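PDB 3KA7: oxidoreductase from Methanosarcina mazei, which binds flavin-adenine dinucleotide and probably acts as an oxidoreductase of the flavin-containing amine oxidoreductase family. Local coordinates for residues G36-N41 with V376-S381; K340-E345 with I367-D372. One frame throughout, in Å; residues are numbered along the deposited sequence.

Contact 1. Residues G36-N41 with V376-S381; sequences GGRFTN and VNRAAS. With FAD (flavin-adenine dinucleotide), chain B.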
loop_
_atom_site.group_PDB
_atom_site.type_symbol
_atom_site.label_atom_id
_atom_site.label_comp_id
_atom_site.label_asym_id
_atom_site.label_seq_id
_atom_site.Cartn_x
_atom_site.Cartn_y
_atom_site.Cartn_z
ATOM N N GLY A 36 2.347 10.324 10.151
ATOM C CA GLY A 36 1.507 9.363 9.447
ATOM C C GLY A 36 1.920 9.168 8.000
ATOM O O GLY A 36 1.583 8.144 7.395
ATOM N N GLY A 37 2.647 10.134 7.445
ATOM C CA GLY A 37 3.083 10.024 6.055
ATOM C C GLY A 37 1.889 9.766 5.146
ATOM O O GLY A 37 0.878 10.467 5.225
ATOM N N ARG A 38 2.006 8.760 4.284
ATOM C CA ARG A 38 0.935 8.435 3.338
ATOM C C ARG A 38 -0.147 7.529 3.935
ATOM O O ARG A 38 -0.922 6.918 3.202
ATOM C CB ARG A 38 1.526 7.834 2.058
ATOM C CG ARG A 38 2.307 8.869 1.227
ATOM C CD ARG A 38 3.117 8.212 0.088
ATOM N NE ARG A 38 4.290 7.543 0.643
ATOM C CZ ARG A 38 4.696 6.333 0.295
ATOM N NH1 ARG A 38 4.025 5.635 -0.618
ATOM N NH2 ARG A 38 5.754 5.805 0.887
ATOM N N PHE A 39 -0.211 7.472 5.262
ATOM C CA PHE A 39 -1.189 6.624 5.942
ATOM C C PHE A 39 -1.863 7.357 7.099
ATOM O O PHE A 39 -1.868 6.870 8.237
ATOM C CB PHE A 39 -0.513 5.360 6.479
ATOM C CG PHE A 39 -1.463 4.192 6.704
ATOM C CD1 PHE A 39 -1.786 3.337 5.666
ATOM C CD2 PHE A 39 -1.998 3.937 7.958
ATOM C CE1 PHE A 39 -2.642 2.256 5.867
ATOM C CE2 PHE A 39 -2.854 2.868 8.169
ATOM C CZ PHE A 39 -3.181 2.026 7.128
ATOM N N THR A 40 -2.419 8.526 6.827
ATOM C CA THR A 40 -3.173 9.219 7.868
ATOM C C THR A 40 -4.340 9.981 7.242
ATOM O O THR A 40 -4.566 9.897 6.038
ATOM C CB THR A 40 -2.282 10.140 8.698
ATOM O OG1 THR A 40 -2.988 10.547 9.887
ATOM C CG2 THR A 40 -1.880 11.339 7.880
ATOM N N ASN A 41 -5.097 10.703 8.059
ATOM C CA ASN A 41 -6.324 11.323 7.553
ATOM C C ASN A 41 -6.081 12.751 7.094
ATOM O O ASN A 41 -5.156 13.412 7.562
ATOM C CB ASN A 41 -7.426 11.315 8.622
ATOM C CG ASN A 41 -7.937 9.921 8.936
ATOM O OD1 ASN A 41 -7.304 8.914 8.599
ATOM N ND2 ASN A 41 -9.088 9.855 9.596
ATOM N N VAL A 376 2.702 5.731 -4.856
ATOM C CA VAL A 376 1.937 4.667 -4.228
ATOM C C VAL A 376 2.855 3.793 -3.373
ATOM O O VAL A 376 2.608 3.651 -2.183
ATOM C CB VAL A 376 1.150 3.830 -5.231
ATOM C CG1 VAL A 376 0.500 2.659 -4.508
ATOM C CG2 VAL A 376 0.087 4.703 -5.918
ATOM N N ASN A 377 3.903 3.211 -3.974
ATOM C CA ASN A 377 4.992 2.546 -3.219
ATOM C C ASN A 377 6.332 3.061 -3.718
ATOM O O ASN A 377 6.474 3.304 -4.900
ATOM C CB ASN A 377 5.007 1.033 -3.467
ATOM C CG ASN A 377 3.881 0.293 -2.758
ATOM O OD1 ASN A 377 3.232 0.813 -1.836
ATOM N ND2 ASN A 377 3.651 -0.938 -3.186
ATOM N N ARG A 378 7.315 3.197 -2.835
ATOM C CA ARG A 378 8.659 3.636 -3.252
ATOM C C ARG A 378 9.405 2.586 -4.074
ATOM O O ARG A 378 10.291 2.921 -4.875
ATOM C CB ARG A 378 9.469 4.080 -2.019
ATOM C CG ARG A 378 8.844 5.288 -1.345
ATOM C CD ARG A 378 9.844 6.049 -0.467
ATOM N NE ARG A 378 9.321 7.378 -0.149
ATOM C CZ ARG A 378 8.494 7.578 0.846
ATOM N NH1 ARG A 378 8.152 6.519 1.560
ATOM N NH2 ARG A 378 7.999 8.784 1.128
ATOM N N ALA A 379 9.054 1.320 -3.870
ATOM C CA ALA A 379 9.574 0.222 -4.681
ATOM C C ALA A 379 8.384 -0.600 -5.149
ATOM O O ALA A 379 7.541 -1.000 -4.332
ATOM C CB ALA A 379 10.504 -0.645 -3.861
ATOM N N ALA A 380 8.316 -0.863 -6.449
ATOM C CA ALA A 380 7.182 -1.574 -7.017
ATOM C C ALA A 380 7.066 -2.937 -6.384
ATOM O O ALA A 380 8.068 -3.620 -6.172
ATOM C CB ALA A 380 7.336 -1.717 -8.504
ATOM N N SER A 381 5.840 -3.344 -6.085
ATOM C CA SER A 381 5.652 -4.670 -5.526
ATOM C C SER A 381 6.390 -5.712 -6.343
ATOM O O SER A 381 6.384 -5.667 -7.565
ATOM C CB SER A 381 4.176 -5.024 -5.449
ATOM O OG SER A 381 3.701 -4.750 -4.151
HETATM P PA FAD B . 5.799 7.162 4.367
HETATM O O1A FAD B . 6.557 7.267 3.070
HETATM O O2A FAD B . 4.295 7.278 4.282
HETATM O O5B FAD B . 6.345 8.276 5.386
HETATM C C5B FAD B . 7.659 8.796 5.229
HETATM C C4B FAD B . 7.711 9.988 6.189
HETATM O O4B FAD B . 9.001 10.564 6.225
HETATM C C3B FAD B . 6.733 11.082 5.753
HETATM O O3B FAD B . 5.849 11.407 6.816
HETATM C C2B FAD B . 7.641 12.261 5.397
HETATM O O2B FAD B . 7.055 13.519 5.676
HETATM C C1B FAD B . 8.879 11.984 6.242
HETATM N N9A FAD B . 10.132 12.536 5.710
HETATM C C8A FAD B . 10.604 12.554 4.413
HETATM N N7A FAD B . 11.847 13.116 4.423
HETATM C C5A FAD B . 12.148 13.443 5.709
HETATM C C6A FAD B . 13.249 14.053 6.293
HETATM N N6A FAD B . 14.329 14.320 5.566
HETATM N N1A FAD B . 13.258 14.257 7.658
HETATM C C2A FAD B . 12.188 13.878 8.444
HETATM N N3A FAD B . 11.092 13.277 7.863
HETATM C C4A FAD B . 11.087 13.078 6.519
HETATM N N1 FAD B . -1.689 0.743 1.602
HETATM C C2 FAD B . -2.571 -0.155 2.178
HETATM O O2 FAD B . -2.149 -1.018 2.958
HETATM N N3 FAD B . -3.916 -0.089 1.849
HETATM C C4 FAD B . -4.383 0.858 0.955
HETATM O O4 FAD B . -5.576 0.922 0.659
HETATM C C4X FAD B . -3.499 1.755 0.372
HETATM N N5 FAD B . -3.957 2.694 -0.541
HETATM C C5X FAD B . -3.062 3.591 -1.101
HETATM C C6 FAD B . -3.509 4.552 -2.007
HETATM C C7 FAD B . -2.618 5.467 -2.556
HETATM C C7M FAD B . -3.130 6.493 -3.537
HETATM C C8 FAD B . -1.279 5.407 -2.196
HETATM C C8M FAD B . -0.283 6.371 -2.773
HETATM C C9 FAD B . -0.825 4.442 -1.300
HETATM C C9A FAD B . -1.720 3.534 -0.744
HETATM N N10 FAD B . -1.271 2.571 0.151
HETATM C C10 FAD B . -2.153 1.690 0.712
HETATM C "C1'" FAD B . 0.179 2.427 0.477
HETATM C "C2'" FAD B . 0.453 3.110 1.823
HETATM O "O2'" FAD B . -0.179 4.387 1.844
HETATM C "C3'" FAD B . 1.961 3.251 2.010
HETATM O "O3'" FAD B . 2.590 2.017 1.686
HETATM C "C4'" FAD B . 2.414 3.645 3.413
HETATM O "O4'" FAD B . 1.685 4.744 3.921
HETATM C "C5'" FAD B . 3.878 4.056 3.300
HETATM O "O5'" FAD B . 4.394 4.129 4.606
HETATM P P FAD B . 5.956 4.285 4.841
HETATM O O1P FAD B . 6.340 3.518 6.082
HETATM O O2P FAD B . 6.759 3.940 3.602
HETATM O O3P FAD B . 6.212 5.836 5.184
#

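Contact 2. Residues K340-E345 with I367-D372; sequences KNLESE and IQSYHD. With FAD (flavin-adenine dinucleotide), chain B.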
loop_
_atom_site.group_PDB
_atom_site.type_symbol
_atom_site.label_atom_id
_atom_site.label_comp_id
_atom_site.label_asym_id
_atom_site.label_seq_id
_atom_site.Cartn_x
_atom_site.Cartn_y
_atom_site.Cartn_z
ATOM N N LYS A 340 3.779 11.941 -16.907
ATOM C CA LYS A 340 3.865 13.238 -17.571
ATOM C C LYS A 340 2.519 13.660 -18.168
ATOM O O LYS A 340 2.325 14.831 -18.503
ATOM C CB LYS A 340 4.966 13.227 -18.648
ATOM C CG LYS A 340 4.598 12.488 -19.930
ATOM C CD LYS A 340 5.750 12.499 -20.934
ATOM C CE LYS A 340 6.892 11.631 -20.432
ATOM N NZ LYS A 340 7.941 11.363 -21.471
ATOM N N ASN A 341 1.587 12.709 -18.279
ATOM C CA ASN A 341 0.276 12.952 -18.877
ATOM C C ASN A 341 -0.877 12.823 -17.873
ATOM O O ASN A 341 -1.925 12.279 -18.218
ATOM C CB ASN A 341 0.009 11.947 -20.014
ATOM C CG ASN A 341 1.085 11.956 -21.088
ATOM O OD1 ASN A 341 1.571 10.896 -21.500
ATOM N ND2 ASN A 341 1.447 13.139 -21.557
ATOM N N LEU A 342 -0.696 13.319 -16.649
ATOM C CA LEU A 342 -1.709 13.136 -15.598
ATOM C C LEU A 342 -3.077 13.729 -15.944
ATOM O O LEU A 342 -4.119 13.176 -15.577
ATOM C CB LEU A 342 -1.223 13.699 -14.260
ATOM C CG LEU A 342 -0.176 12.867 -13.520
ATOM C CD1 LEU A 342 0.203 13.526 -12.196
ATOM C CD2 LEU A 342 -0.687 11.460 -13.285
ATOM N N GLU A 343 -3.085 14.865 -16.635
ATOM C CA GLU A 343 -4.354 15.482 -17.004
ATOM C C GLU A 343 -5.213 14.544 -17.849
ATOM O O GLU A 343 -6.396 14.355 -17.579
ATOM C CB GLU A 343 -4.126 16.817 -17.734
ATOM C CG GLU A 343 -3.523 17.899 -16.848
ATOM C CD GLU A 343 -3.720 19.293 -17.420
ATOM O OE1 GLU A 343 -4.800 19.555 -18.000
ATOM O OE2 GLU A 343 -2.797 20.124 -17.293
ATOM N N SER A 344 -4.627 13.925 -18.862
ATOM C CA SER A 344 -5.428 13.042 -19.701
ATOM C C SER A 344 -5.784 11.737 -18.989
ATOM O O SER A 344 -6.854 11.174 -19.216
ATOM C CB SER A 344 -4.752 12.774 -21.046
ATOM O OG SER A 344 -3.483 12.200 -20.869
ATOM N N GLU A 345 -4.889 11.263 -18.125
ATOM C CA GLU A 345 -5.184 10.080 -17.303
ATOM C C GLU A 345 -6.415 10.326 -16.426
ATOM O O GLU A 345 -7.306 9.490 -16.334
ATOM C CB GLU A 345 -3.976 9.699 -16.443
ATOM C CG GLU A 345 -2.747 9.289 -17.260
ATOM C CD GLU A 345 -2.915 7.940 -17.942
ATOM O OE1 GLU A 345 -3.062 6.924 -17.233
ATOM O OE2 GLU A 345 -2.884 7.887 -19.196
ATOM N N ILE A 367 -9.288 15.014 -6.287
ATOM C CA ILE A 367 -8.474 14.064 -7.039
ATOM C C ILE A 367 -7.042 14.259 -6.579
ATOM O O ILE A 367 -6.562 15.391 -6.513
ATOM C CB ILE A 367 -8.599 14.336 -8.545
ATOM C CG1 ILE A 367 -10.066 14.212 -8.972
ATOM C CG2 ILE A 367 -7.682 13.401 -9.379
ATOM C CD1 ILE A 367 -10.300 14.625 -10.419
ATOM N N GLN A 368 -6.382 13.164 -6.202
ATOM C CA GLN A 368 -5.008 13.213 -5.693
ATOM C C GLN A 368 -4.115 12.265 -6.494
ATOM O O GLN A 368 -4.457 11.095 -6.658
ATOM C CB GLN A 368 -5.004 12.813 -4.211
ATOM C CG GLN A 368 -5.888 13.734 -3.322
ATOM C CD GLN A 368 -6.208 13.149 -1.952
ATOM O OE1 GLN A 368 -5.629 13.556 -0.939
ATOM N NE2 GLN A 368 -7.132 12.198 -1.911
ATOM N N SER A 369 -2.981 12.771 -6.991
ATOM C CA SER A 369 -2.074 11.960 -7.806
ATOM C C SER A 369 -0.802 11.626 -7.036
ATOM O O SER A 369 -0.292 12.462 -6.273
ATOM C CB SER A 369 -1.700 12.675 -9.102
ATOM O OG SER A 369 -2.846 12.920 -9.908
ATOM N N TYR A 370 -0.290 10.417 -7.242
ATOM C CA TYR A 370 0.874 9.939 -6.498
ATOM C C TYR A 370 1.904 9.326 -7.422
ATOM O O TYR A 370 1.590 8.485 -8.258
ATOM C CB TYR A 370 0.445 8.890 -5.468
ATOM C CG TYR A 370 -0.526 9.451 -4.465
ATOM C CD1 TYR A 370 -0.082 9.911 -3.229
ATOM C CD2 TYR A 370 -1.876 9.528 -4.750
ATOM C CE1 TYR A 370 -0.965 10.457 -2.300
ATOM C CE2 TYR A 370 -2.770 10.064 -3.826
ATOM C CZ TYR A 370 -2.305 10.518 -2.606
ATOM O OH TYR A 370 -3.186 11.042 -1.696
ATOM N N HIS A 371 3.142 9.740 -7.265
ATOM C CA HIS A 371 4.175 9.243 -8.134
ATOM C C HIS A 371 5.499 9.732 -7.590
ATOM O O HIS A 371 5.534 10.565 -6.676
ATOM C CB HIS A 371 3.959 9.768 -9.563
ATOM C CG HIS A 371 3.941 11.262 -9.669
ATOM N ND1 HIS A 371 2.789 12.007 -9.534
ATOM C CD2 HIS A 371 4.934 12.149 -9.927
ATOM C CE1 HIS A 371 3.078 13.291 -9.671
ATOM N NE2 HIS A 371 4.371 13.403 -9.913
ATOM N N ASP A 372 6.579 9.170 -8.123
ATOM C CA ASP A 372 7.933 9.648 -7.844
ATOM C C ASP A 372 8.243 9.756 -6.346
ATOM O O ASP A 372 8.259 8.733 -5.651
ATOM C CB ASP A 372 8.204 10.937 -8.637
ATOM C CG ASP A 372 8.269 10.671 -10.134
ATOM O OD1 ASP A 372 9.176 9.914 -10.546
ATOM O OD2 ASP A 372 7.404 11.179 -10.893
HETATM P PA FAD B . 5.799 7.162 4.367
HETATM O O1A FAD B . 6.557 7.267 3.070
HETATM O O2A FAD B . 4.295 7.278 4.282
HETATM O O5B FAD B . 6.345 8.276 5.386
HETATM C C5B FAD B . 7.659 8.796 5.229
HETATM C C4B FAD B . 7.711 9.988 6.189
HETATM O O4B FAD B . 9.001 10.564 6.225
HETATM C C3B FAD B . 6.733 11.082 5.753
HETATM O O3B FAD B . 5.849 11.407 6.816
HETATM C C2B FAD B . 7.641 12.261 5.397
HETATM O O2B FAD B . 7.055 13.519 5.676
HETATM C C1B FAD B . 8.879 11.984 6.242
HETATM N N9A FAD B . 10.132 12.536 5.710
HETATM C C8A FAD B . 10.604 12.554 4.413
HETATM N N7A FAD B . 11.847 13.116 4.423
HETATM C C5A FAD B . 12.148 13.443 5.709
HETATM C C6A FAD B . 13.249 14.053 6.293
HETATM N N6A FAD B . 14.329 14.320 5.566
HETATM N N1A FAD B . 13.258 14.257 7.658
HETATM C C2A FAD B . 12.188 13.878 8.444
HETATM N N3A FAD B . 11.092 13.277 7.863
HETATM C C4A FAD B . 11.087 13.078 6.519
HETATM N N1 FAD B . -1.689 0.743 1.602
HETATM C C2 FAD B . -2.571 -0.155 2.178
HETATM O O2 FAD B . -2.149 -1.018 2.958
HETATM N N3 FAD B . -3.916 -0.089 1.849
HETATM C C4 FAD B . -4.383 0.858 0.955
HETATM O O4 FAD B . -5.576 0.922 0.659
HETATM C C4X FAD B . -3.499 1.755 0.372
HETATM N N5 FAD B . -3.957 2.694 -0.541
HETATM C C5X FAD B . -3.062 3.591 -1.101
HETATM C C6 FAD B . -3.509 4.552 -2.007
HETATM C C7 FAD B . -2.618 5.467 -2.556
HETATM C C7M FAD B . -3.130 6.493 -3.537
HETATM C C8 FAD B . -1.279 5.407 -2.196
HETATM C C8M FAD B . -0.283 6.371 -2.773
HETATM C C9 FAD B . -0.825 4.442 -1.300
HETATM C C9A FAD B . -1.720 3.534 -0.744
HETATM N N10 FAD B . -1.271 2.571 0.151
HETATM C C10 FAD B . -2.153 1.690 0.712
HETATM C "C1'" FAD B . 0.179 2.427 0.477
HETATM C "C2'" FAD B . 0.453 3.110 1.823
HETATM O "O2'" FAD B . -0.179 4.387 1.844
HETATM C "C3'" FAD B . 1.961 3.251 2.010
HETATM O "O3'" FAD B . 2.590 2.017 1.686
HETATM C "C4'" FAD B . 2.414 3.645 3.413
HETATM O "O4'" FAD B . 1.685 4.744 3.921
HETATM C "C5'" FAD B . 3.878 4.056 3.300
HETATM O "O5'" FAD B . 4.394 4.129 4.606
HETATM P P FAD B . 5.956 4.285 4.841
HETATM O O1P FAD B . 6.340 3.518 6.082
HETATM O O2P FAD B . 6.759 3.940 3.602
HETATM O O3P FAD B . 6.212 5.836 5.184
#

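Contact 1. Residues G36-N41 with V376-S381
The diphosphate-binding part of the FAD pocket brings together Arg38 and Arg378, whose guanidinium groups meet at one phosphate oxygen, O1A. The example illustrates how an anion can gather two like charges from distant parts of a chain. Arg38 NH2 reaches O1A at 2.7 Å with an angle of 161°, and its NE adds a weak bond. The bend at chi3 (-75°) brings this edge of the guanidinium round to the phosphate. Arg378 NH2 gives O1A another weak bond at 2.9 Å; its NH1 also points there, but the separation is too short to be trusted in detail. The two guanidinium planes stand 86° apart, with Arg38 NH2 over one face of the Arg378 group. The backbone joins in as well: Gly36 to Phe39 form a type II' turn, from which Arg38 N gives O2A a straight bond of 2.7 Å. A side chain at Gly37 would run into O2A. Beyond the phosphate, Val376 CG2 packs 3.6 Å from the flavin methyl C8M, and CG1 lies 3.9 Å from ring atom C9. Arg38 NH1 is held by a salt bridge to Asp399 and a hydrogen bond to Pro375 O. With two arginines converging on it, the phosphate charge is probably well neutralised, and Asp399 is likely to balance part of the positive charge while fixing the Arg38 head group.

Contact 2. Residues K340-E345 with I367-D372
Leu342 meets Ser369 and His371 through a single methyl group, CD1, which lies 3.7 Å from Ser369 CB and also approaches the His371 ring obliquely. Its CG is anti to the carbonyl carbon (chi1 -75°), and the extended second torsion carries CD1 across the gap between helix and strand. No hydrogen bond spans the two segments; the contact is a small apolar one near the surface.

Between Ser369 and His371, Tyr370 points its side chain the other way, as alternation along a strand requires, and serves the cofactor instead. The flavin methyl C8M sits over one face of the phenol ring, 3.4 Å above its plane and displaced toward the rim, while the second methyl, C7M, comes within 3.5 Å of Tyr370 CD2. The strand thus presents one surface to a helix and the other to the dimethylbenzene end of FAD. Weak hydrogen bonds between Tyr370 OH and both Lys283 NZ and Ser51 O probably help to fix the far end of the ring. Replacing this tyrosine by alanine would remove the ring, and the two flavin methyls would probably lose the flat surface they rest against, with Lys283 and Ser51 left without their hydroxyl partner.

On the helical side, Asn341 occupies the N-cap position, and its carbonyl oxygen accepts the first-turn bond from Glu345 N at 3.1 Å. Glu345 is tied in turn to Arg306 by a salt bridge. Val339, in the loop leading into the helix, touches His371. Strand 362-370 forms an edge of the mixed sheet within this chain and pairs antiparallel with strand 280-288, through Gln368 with Lys283 and Tyr370 with Gly281; Ser369 also packs on Ile282 of that neighbouring strand, on the side of the sheet that meets the start of helix 342-356.

In the fold
From the N terminus, strands 2-6 and 25-29 of the parallel sheet lead to residues 36-41. These wait for more than three hundred residues until 376-381 returns to close the long loop of contact 1. Contact 2 falls within that span and closes a far shorter one: helix 342-356 connects strand 326-334 to strand 362-370, which run parallel with strand 280-288 between them, and only 21 residues separate its segments. The chain then passes almost directly from contact 2 into contact 1, where Tyr370 CB packs 3.9 Å from Val376 N. Together the contacts join the mixed sheet and its helix to the nucleotide-binding region, with FAD touching both.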